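Local coordinates for putative uncharacterized protein (Chaetomium thermophilum, PDB 4XRI), which probably carries protein cargo into the nucleus as a flexible HEAT-repeat transport receptor of the importin-beta family, and is likely to bind a small GTPase, at residues A[674-679]-A[715-720]; A[685-690]-A[723-728]; A[653-658]-A[691-696]. The protein carries 2 engineered substitutions. One frame throughout, in Å; residues are numbered along the deposited sequence.

How the contacts relate
Four consecutive helices, 648-660, 665-682, 690-701 and 711-725, supply most of the three contacts, and the pairing skips one helix each time: contact 3 joins the first to the third, contact 1 the second to the fourth. The centres of contacts 1 and 3 lie about 12 Å apart, and Val675 CG1 rests 3.5 Å from Phe693 CD2 where the two pairs meet. Contact 2 continues contact 1 toward the C-terminal end of helix 711-725 and the connection after helix 665-682, about 11 Å away between centres; Thr679 CA and Ser686 OG, 3.4 Å apart, form the seam. Contacts 2 and 3, about 14 Å apart, meet through Tyr689 and Tyr656. A glycerol, probably from the crystallisation liquor, is hydrogen-bonded to Asn657 beside contact 3.

Contact 1 (A[674-679]-A[715-720]); sequences LVSDVT and LQCFGD
Ser676 lays its hydroxymethyl group across the neighbouring helix, with OG 3.7 Å from Cys717 CA and CB against the carboxylate of Asp720. Its OG stands anti to the carbonyl carbon (chi1 -78°), which aims the hydroxyl at Asp720 and lets OG donate a hydrogen bond of 2.7 Å to Asp720 OD2. The bond uses the anti lone pair of OD2, turned away from the other carboxylate oxygen; that second oxygen, OD1, forms a salt bridge with Arg680. A buried acid is thus gripped at both oxygens, and the nearby arginine would be expected to favour its charged form. An alanine in place of Asp720 would remove the acceptor of Ser676 OG and the salt-bridge partner of Arg680, and would probably loosen the join between the two helices. The segments run nearly parallel, at 14°, with axes 9.0 Å apart, as befits alternate helices of the alpha-solenoid built by HEAT repeats. Small side chains occupy the closest point, where Ser676 CA and Cys717 CA are 5.3 Å apart. Beside the polar pair, Cys717 SG rests against the flank of Val675, 3.4 Å from Val675 CG1 and close to its CB; CG1 and SG are each anti to their own backbone N. Helix 690-701 covers this apolar side through Phe693 and Leu697. Thr679 crosses Asp720 at about a right angle, its OG1 3.4 Å from Asp720 CB. Beyond them, a water donates to Asp720 O at 2.7 Å and only weakly to Thr679 O.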
# COMPACT_ATOMS: atom_id res chain seq x y z
N LEU A 674 10.56 9.88 -19.42
CA LEU A 674 11.70 10.64 -19.91
C LEU A 674 11.45 11.19 -21.31
O LEU A 674 11.89 12.29 -21.64
CB LEU A 674 12.97 9.78 -19.91
CG LEU A 674 14.04 10.14 -18.88
CD1 LEU A 674 14.51 11.58 -19.09
CD2 LEU A 674 13.53 9.93 -17.47
N VAL A 675 10.73 10.43 -22.13
CA VAL A 675 10.39 10.88 -23.48
C VAL A 675 9.48 12.10 -23.40
O VAL A 675 9.64 13.06 -24.15
CB VAL A 675 9.71 9.78 -24.31
CG1 VAL A 675 9.36 10.30 -25.70
CG2 VAL A 675 10.61 8.56 -24.42
N SER A 676 8.53 12.04 -22.48
CA SER A 676 7.65 13.18 -22.21
C SER A 676 8.46 14.39 -21.76
O SER A 676 8.26 15.50 -22.25
CB SER A 676 6.60 12.83 -21.16
OG SER A 676 5.55 12.07 -21.72
N ASP A 677 9.39 14.16 -20.83
CA ASP A 677 10.26 15.21 -20.33
C ASP A 677 11.07 15.86 -21.45
O ASP A 677 11.09 17.08 -21.58
CB ASP A 677 11.22 14.65 -19.27
CG ASP A 677 10.50 14.23 -18.01
OD1 ASP A 677 9.51 14.89 -17.65
OD2 ASP A 677 10.94 13.25 -17.37
N VAL A 678 11.71 15.02 -22.26
CA VAL A 678 12.59 15.50 -23.33
C VAL A 678 11.84 16.29 -24.40
O VAL A 678 12.31 17.33 -24.85
CB VAL A 678 13.34 14.32 -23.98
CG1 VAL A 678 13.97 14.74 -25.30
CG2 VAL A 678 14.41 13.79 -23.03
N THR A 679 10.67 15.80 -24.81
CA THR A 679 9.89 16.46 -25.85
C THR A 679 9.30 17.78 -25.36
O THR A 679 9.20 18.74 -26.12
CB THR A 679 8.75 15.56 -26.37
OG1 THR A 679 7.92 15.15 -25.27
CG2 THR A 679 9.32 14.33 -27.05
N LEU A 715 0.19 6.96 -24.08
CA LEU A 715 -0.77 7.83 -24.75
C LEU A 715 -0.51 9.29 -24.39
O LEU A 715 -0.56 10.16 -25.26
CB LEU A 715 -2.20 7.45 -24.38
CG LEU A 715 -2.58 6.00 -24.71
CD1 LEU A 715 -4.06 5.77 -24.45
CD2 LEU A 715 -2.21 5.65 -26.15
N GLN A 716 -0.23 9.54 -23.11
CA GLN A 716 0.16 10.87 -22.66
C GLN A 716 1.39 11.32 -23.43
O GLN A 716 1.51 12.48 -23.82
CB GLN A 716 0.44 10.88 -21.15
CG GLN A 716 1.02 12.19 -20.65
CD GLN A 716 1.49 12.11 -19.20
OE1 GLN A 716 0.94 11.37 -18.38
NE2 GLN A 716 2.53 12.87 -18.89
N CYS A 717 2.29 10.37 -23.66
CA CYS A 717 3.52 10.62 -24.40
C CYS A 717 3.23 11.02 -25.85
O CYS A 717 3.88 11.91 -26.40
CB CYS A 717 4.40 9.38 -24.35
SG CYS A 717 6.12 9.69 -24.73
N PHE A 718 2.25 10.34 -26.46
CA PHE A 718 1.80 10.69 -27.81
C PHE A 718 1.41 12.16 -27.89
O PHE A 718 1.71 12.84 -28.87
CB PHE A 718 0.60 9.82 -28.23
CG PHE A 718 0.97 8.41 -28.59
CD1 PHE A 718 2.27 8.07 -28.93
CD2 PHE A 718 0.00 7.42 -28.60
CE1 PHE A 718 2.60 6.77 -29.26
CE2 PHE A 718 0.32 6.11 -28.93
CZ PHE A 718 1.62 5.79 -29.26
N GLY A 719 0.75 12.64 -26.84
CA GLY A 719 0.32 14.02 -26.77
C GLY A 719 1.49 14.98 -26.75
O GLY A 719 1.48 16.00 -27.44
N ASP A 720 2.51 14.65 -25.96
CA ASP A 720 3.71 15.48 -25.87
C ASP A 720 4.49 15.51 -27.18
O ASP A 720 5.01 16.56 -27.58
CB ASP A 720 4.61 14.98 -24.74
CG ASP A 720 3.98 15.13 -23.38
OD1 ASP A 720 3.36 16.19 -23.13
OD2 ASP A 720 4.09 14.21 -22.55
O HOH W 1 5.79 18.56 -25.96

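Contact 2 (A[685-690]-A[723-728]); sequences RSQPYC and SAIGGH
Helix 711-725 stops where Gly726 turns to positive phi, and just there the connection 685-690 comes closest, with Gln687 CA 5.2 Å from Ile725 CA. Within the alpha-solenoid of HEAT repeats, the link between helices 665-682 and 690-701 thus packs on the C-terminal end of helix 711-725. Gln687 carries most of the contact. Its CG, anti to the backbone N, touches Ile725 CG2 at 3.6 Å and also sits over the face of the His728 ring, 4.0 Å from the centroid, as a CH-pi contact. The bend at chi2 (-88°) then folds the amide across the same ring. The two planes are 18° apart and stacked, with NE2 displaced toward the rim, 3.4 Å from His728 CD2. The ring is fixed from its own segment: His728 ND1 donates to Ile725 O at 3.1 Å in the ring plane, though the bond is bent (141° at the hydrogen). The same carbonyl oxygen takes the backbone His728 N at 3.0 Å. Deeper in, Cys690 SG packs on Ile725 CG2 at 3.6 Å. Ser686 OG lies 3.7 Å from Ala724 CB, while its own hydrogen bond goes to Gly683 O; Thr679 of helix 665-682 touches all three of Ser686, Cys690 and Ala724. The amide of Gln687 therefore meets the imidazole by stacking, not by hydrogen bonding, and the ND1 bond is consistent with a neutral ring protonated there, although a charged ring could make it too.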
# COMPACT_ATOMS: atom_id res chain seq x y z
N ARG A 685 12.99 20.98 -30.96
CA ARG A 685 14.38 20.53 -31.03
C ARG A 685 14.47 19.01 -30.85
O ARG A 685 15.48 18.39 -31.20
CB ARG A 685 15.22 21.26 -29.98
CG ARG A 685 16.71 20.95 -30.02
CD ARG A 685 17.28 21.18 -31.40
NE ARG A 685 18.71 20.86 -31.47
CZ ARG A 685 19.19 19.64 -31.69
NH1 ARG A 685 20.50 19.44 -31.73
NH2 ARG A 685 18.36 18.62 -31.86
N SER A 686 13.42 18.42 -30.30
CA SER A 686 13.39 16.98 -30.05
C SER A 686 12.78 16.20 -31.21
O SER A 686 12.85 14.97 -31.25
CB SER A 686 12.60 16.69 -28.77
OG SER A 686 11.22 16.96 -28.95
N GLN A 687 12.20 16.93 -32.16
CA GLN A 687 11.53 16.33 -33.33
C GLN A 687 12.35 15.27 -34.08
O GLN A 687 11.80 14.26 -34.50
CB GLN A 687 11.11 17.43 -34.31
CG GLN A 687 10.33 16.95 -35.53
CD GLN A 687 11.23 16.55 -36.69
OE1 GLN A 687 12.27 17.16 -36.94
NE2 GLN A 687 10.84 15.50 -37.40
N PRO A 688 13.67 15.50 -34.28
CA PRO A 688 14.42 14.47 -35.01
C PRO A 688 14.51 13.11 -34.32
O PRO A 688 14.92 12.14 -34.96
CB PRO A 688 15.82 15.10 -35.13
CG PRO A 688 15.57 16.55 -35.12
CD PRO A 688 14.46 16.74 -34.14
N TYR A 689 14.15 13.02 -33.04
CA TYR A 689 14.25 11.76 -32.31
C TYR A 689 12.90 11.10 -32.11
O TYR A 689 12.81 9.99 -31.57
CB TYR A 689 14.90 11.99 -30.94
CG TYR A 689 16.14 12.85 -30.99
CD1 TYR A 689 17.39 12.29 -31.26
CD2 TYR A 689 16.07 14.22 -30.74
CE1 TYR A 689 18.53 13.08 -31.30
CE2 TYR A 689 17.21 15.01 -30.78
CZ TYR A 689 18.43 14.43 -31.06
OH TYR A 689 19.55 15.22 -31.09
N CYS A 690 11.84 11.77 -32.55
CA CYS A 690 10.49 11.34 -32.24
C CYS A 690 10.01 10.15 -33.06
O CYS A 690 9.10 9.44 -32.63
CB CYS A 690 9.52 12.51 -32.40
SG CYS A 690 9.63 13.70 -31.05
N SER A 723 2.73 17.73 -29.74
CA SER A 723 3.01 19.13 -29.45
C SER A 723 4.40 19.54 -29.94
O SER A 723 4.59 20.65 -30.44
CB SER A 723 2.91 19.41 -27.95
OG SER A 723 1.56 19.45 -27.53
N ALA A 724 5.35 18.63 -29.81
CA ALA A 724 6.74 18.92 -30.16
C ALA A 724 6.97 18.99 -31.66
O ALA A 724 7.73 19.82 -32.14
CB ALA A 724 7.66 17.88 -29.53
N ILE A 725 6.31 18.11 -32.42
CA ILE A 725 6.61 17.98 -33.84
C ILE A 725 5.54 18.56 -34.76
O ILE A 725 5.71 18.57 -35.98
CB ILE A 725 6.83 16.50 -34.21
CG1 ILE A 725 5.50 15.74 -34.25
CG2 ILE A 725 7.79 15.85 -33.23
CD1 ILE A 725 5.65 14.29 -34.66
N GLY A 726 4.44 19.03 -34.18
CA GLY A 726 3.38 19.70 -34.92
C GLY A 726 2.88 18.96 -36.15
O GLY A 726 2.35 17.85 -36.06
N GLY A 727 3.05 19.59 -37.32
CA GLY A 727 2.58 19.04 -38.58
C GLY A 727 3.19 17.70 -38.95
O GLY A 727 2.62 16.95 -39.74
N HIS A 728 4.35 17.40 -38.38
CA HIS A 728 5.00 16.11 -38.59
C HIS A 728 4.12 14.96 -38.14
O HIS A 728 4.20 13.86 -38.69
CB HIS A 728 6.34 16.05 -37.84
CG HIS A 728 7.45 16.77 -38.53
ND1 HIS A 728 7.80 18.07 -38.22
CD2 HIS A 728 8.31 16.37 -39.49
CE1 HIS A 728 8.82 18.43 -38.97
NE2 HIS A 728 9.15 17.42 -39.75

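Contact 3 (A[653-658]-A[691-696]); sequences PFLYNA and DNFMNY
Tyr656 leads the packing of helix 648-660 on helix 690-701, two nearly parallel members of the HEAT-repeat alpha-solenoid whose axes lie 10.4 Å apart in these segments. At its root, Tyr656 CB rests 3.5 Å from Tyr696 CE2, and CG is also near that atom. The two tyrosine rings are almost parallel, at 11°, but slid so far that they barely overlap. Farther out, Tyr656 CE1 reaches Phe693 CE1 at 3.5 Å; Phe693 CE1 lies at the edge of the Tyr656 ring, near its plane, and the two rings, at 68°, form an oblique pair. The three rings form an aromatic cluster, which Leu655 extends inward by setting CD2 3.7 Å from Phe693 CE1. Toward the tip, Tyr656 CZ packs against Asn692 CB at 3.5 Å. The tip of the side chain is polar: Tyr656 OH accepts a hydrogen bond from Asn692 ND2, 3.1 Å long and bent (142° at the hydrogen), with the hydroxyl oxygen tilted out of the amide plane. On the buried side, Leu674 of helix 665-682 backs Leu655, and Ile721 of helix 711-725 touches Phe693. On the more accessible side, the backbone oxygen Tyr656 O sits over one face of the Tyr696 ring, toward its rim, 3.3 Å from Tyr696 CE1.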
# COMPACT_ATOMS: atom_id res chain seq x y z
N PRO A 653 20.39 6.54 -27.30
CA PRO A 653 20.43 5.07 -27.33
C PRO A 653 20.15 4.41 -25.98
O PRO A 653 19.53 3.34 -25.95
CB PRO A 653 21.86 4.78 -27.79
CG PRO A 653 22.23 5.96 -28.60
CD PRO A 653 21.61 7.12 -27.89
N PHE A 654 20.59 5.03 -24.89
CA PHE A 654 20.27 4.51 -23.56
C PHE A 654 18.77 4.60 -23.30
O PHE A 654 18.17 3.69 -22.74
CB PHE A 654 21.03 5.28 -22.48
CG PHE A 654 22.50 4.98 -22.44
CD1 PHE A 654 22.99 3.93 -21.68
CD2 PHE A 654 23.40 5.75 -23.15
CE1 PHE A 654 24.34 3.65 -21.63
CE2 PHE A 654 24.75 5.49 -23.11
CZ PHE A 654 25.23 4.43 -22.35
N LEU A 655 18.18 5.71 -23.73
CA LEU A 655 16.75 5.93 -23.58
C LEU A 655 15.95 4.92 -24.41
O LEU A 655 14.98 4.35 -23.92
CB LEU A 655 16.39 7.36 -23.99
CG LEU A 655 14.91 7.75 -23.86
CD1 LEU A 655 14.41 7.46 -22.46
CD2 LEU A 655 14.73 9.23 -24.20
N TYR A 656 16.38 4.72 -25.65
CA TYR A 656 15.76 3.74 -26.54
C TYR A 656 15.74 2.35 -25.90
O TYR A 656 14.72 1.66 -25.92
CB TYR A 656 16.50 3.67 -27.88
CG TYR A 656 16.46 4.94 -28.69
CD1 TYR A 656 15.42 5.85 -28.56
CD2 TYR A 656 17.47 5.22 -29.60
CE1 TYR A 656 15.39 7.01 -29.30
CE2 TYR A 656 17.45 6.38 -30.35
CZ TYR A 656 16.41 7.27 -30.20
OH TYR A 656 16.39 8.43 -30.95
N ASN A 657 16.87 1.95 -25.34
CA ASN A 657 17.03 0.62 -24.78
C ASN A 657 16.14 0.40 -23.56
O ASN A 657 15.58 -0.68 -23.37
CB ASN A 657 18.49 0.37 -24.41
CG ASN A 657 18.83 -1.10 -24.35
OD1 ASN A 657 18.99 -1.67 -23.27
ND2 ASN A 657 18.92 -1.73 -25.52
N ALA A 658 16.00 1.44 -22.75
CA ALA A 658 15.11 1.39 -21.59
C ALA A 658 13.66 1.30 -22.06
O ALA A 658 12.86 0.57 -21.47
CB ALA A 658 15.32 2.62 -20.71
N ASP A 691 10.60 9.92 -34.22
CA ASP A 691 10.23 8.75 -35.02
C ASP A 691 10.72 7.49 -34.33
O ASP A 691 10.03 6.47 -34.32
CB ASP A 691 10.81 8.83 -36.43
CG ASP A 691 10.24 7.76 -37.35
OD1 ASP A 691 9.03 7.81 -37.65
OD2 ASP A 691 11.00 6.86 -37.76
N ASN A 692 11.91 7.56 -33.76
CA ASN A 692 12.45 6.46 -32.96
C ASN A 692 11.61 6.24 -31.71
O ASN A 692 11.34 5.10 -31.34
CB ASN A 692 13.91 6.74 -32.58
CG ASN A 692 14.87 6.50 -33.72
OD1 ASN A 692 14.68 5.59 -34.52
ND2 ASN A 692 15.90 7.33 -33.80
N PHE A 693 11.20 7.33 -31.08
CA PHE A 693 10.31 7.27 -29.92
C PHE A 693 9.02 6.55 -30.28
O PHE A 693 8.63 5.60 -29.60
CB PHE A 693 10.00 8.67 -29.40
CG PHE A 693 11.16 9.35 -28.74
CD1 PHE A 693 12.22 8.62 -28.22
CD2 PHE A 693 11.20 10.73 -28.63
CE1 PHE A 693 13.29 9.24 -27.62
CE2 PHE A 693 12.27 11.37 -28.03
CZ PHE A 693 13.32 10.62 -27.52
N MET A 694 8.37 7.02 -31.34
CA MET A 694 7.10 6.45 -31.78
C MET A 694 7.20 4.96 -32.06
O MET A 694 6.31 4.19 -31.68
CB MET A 694 6.58 7.18 -33.03
CG MET A 694 6.10 8.60 -32.77
SD MET A 694 4.70 8.67 -31.62
CE MET A 694 3.45 7.80 -32.56
N ASN A 695 8.28 4.55 -32.72
CA ASN A 695 8.50 3.14 -33.02
C ASN A 695 8.56 2.28 -31.76
O ASN A 695 7.97 1.20 -31.71
CB ASN A 695 9.79 2.97 -33.83
CG ASN A 695 9.63 3.42 -35.27
OD1 ASN A 695 8.52 3.59 -35.76
ND2 ASN A 695 10.75 3.61 -35.95
N TYR A 696 9.26 2.77 -30.74
CA TYR A 696 9.36 2.05 -29.48
C TYR A 696 8.03 2.07 -28.72
O TYR A 696 7.62 1.05 -28.15
CB TYR A 696 10.47 2.63 -28.60
CG TYR A 696 11.84 2.07 -28.91
CD1 TYR A 696 12.23 0.83 -28.42
CD2 TYR A 696 12.74 2.79 -29.68
CE1 TYR A 696 13.48 0.32 -28.70
CE2 TYR A 696 13.99 2.28 -29.97
CZ TYR A 696 14.36 1.05 -29.48
OH TYR A 696 15.60 0.54 -29.76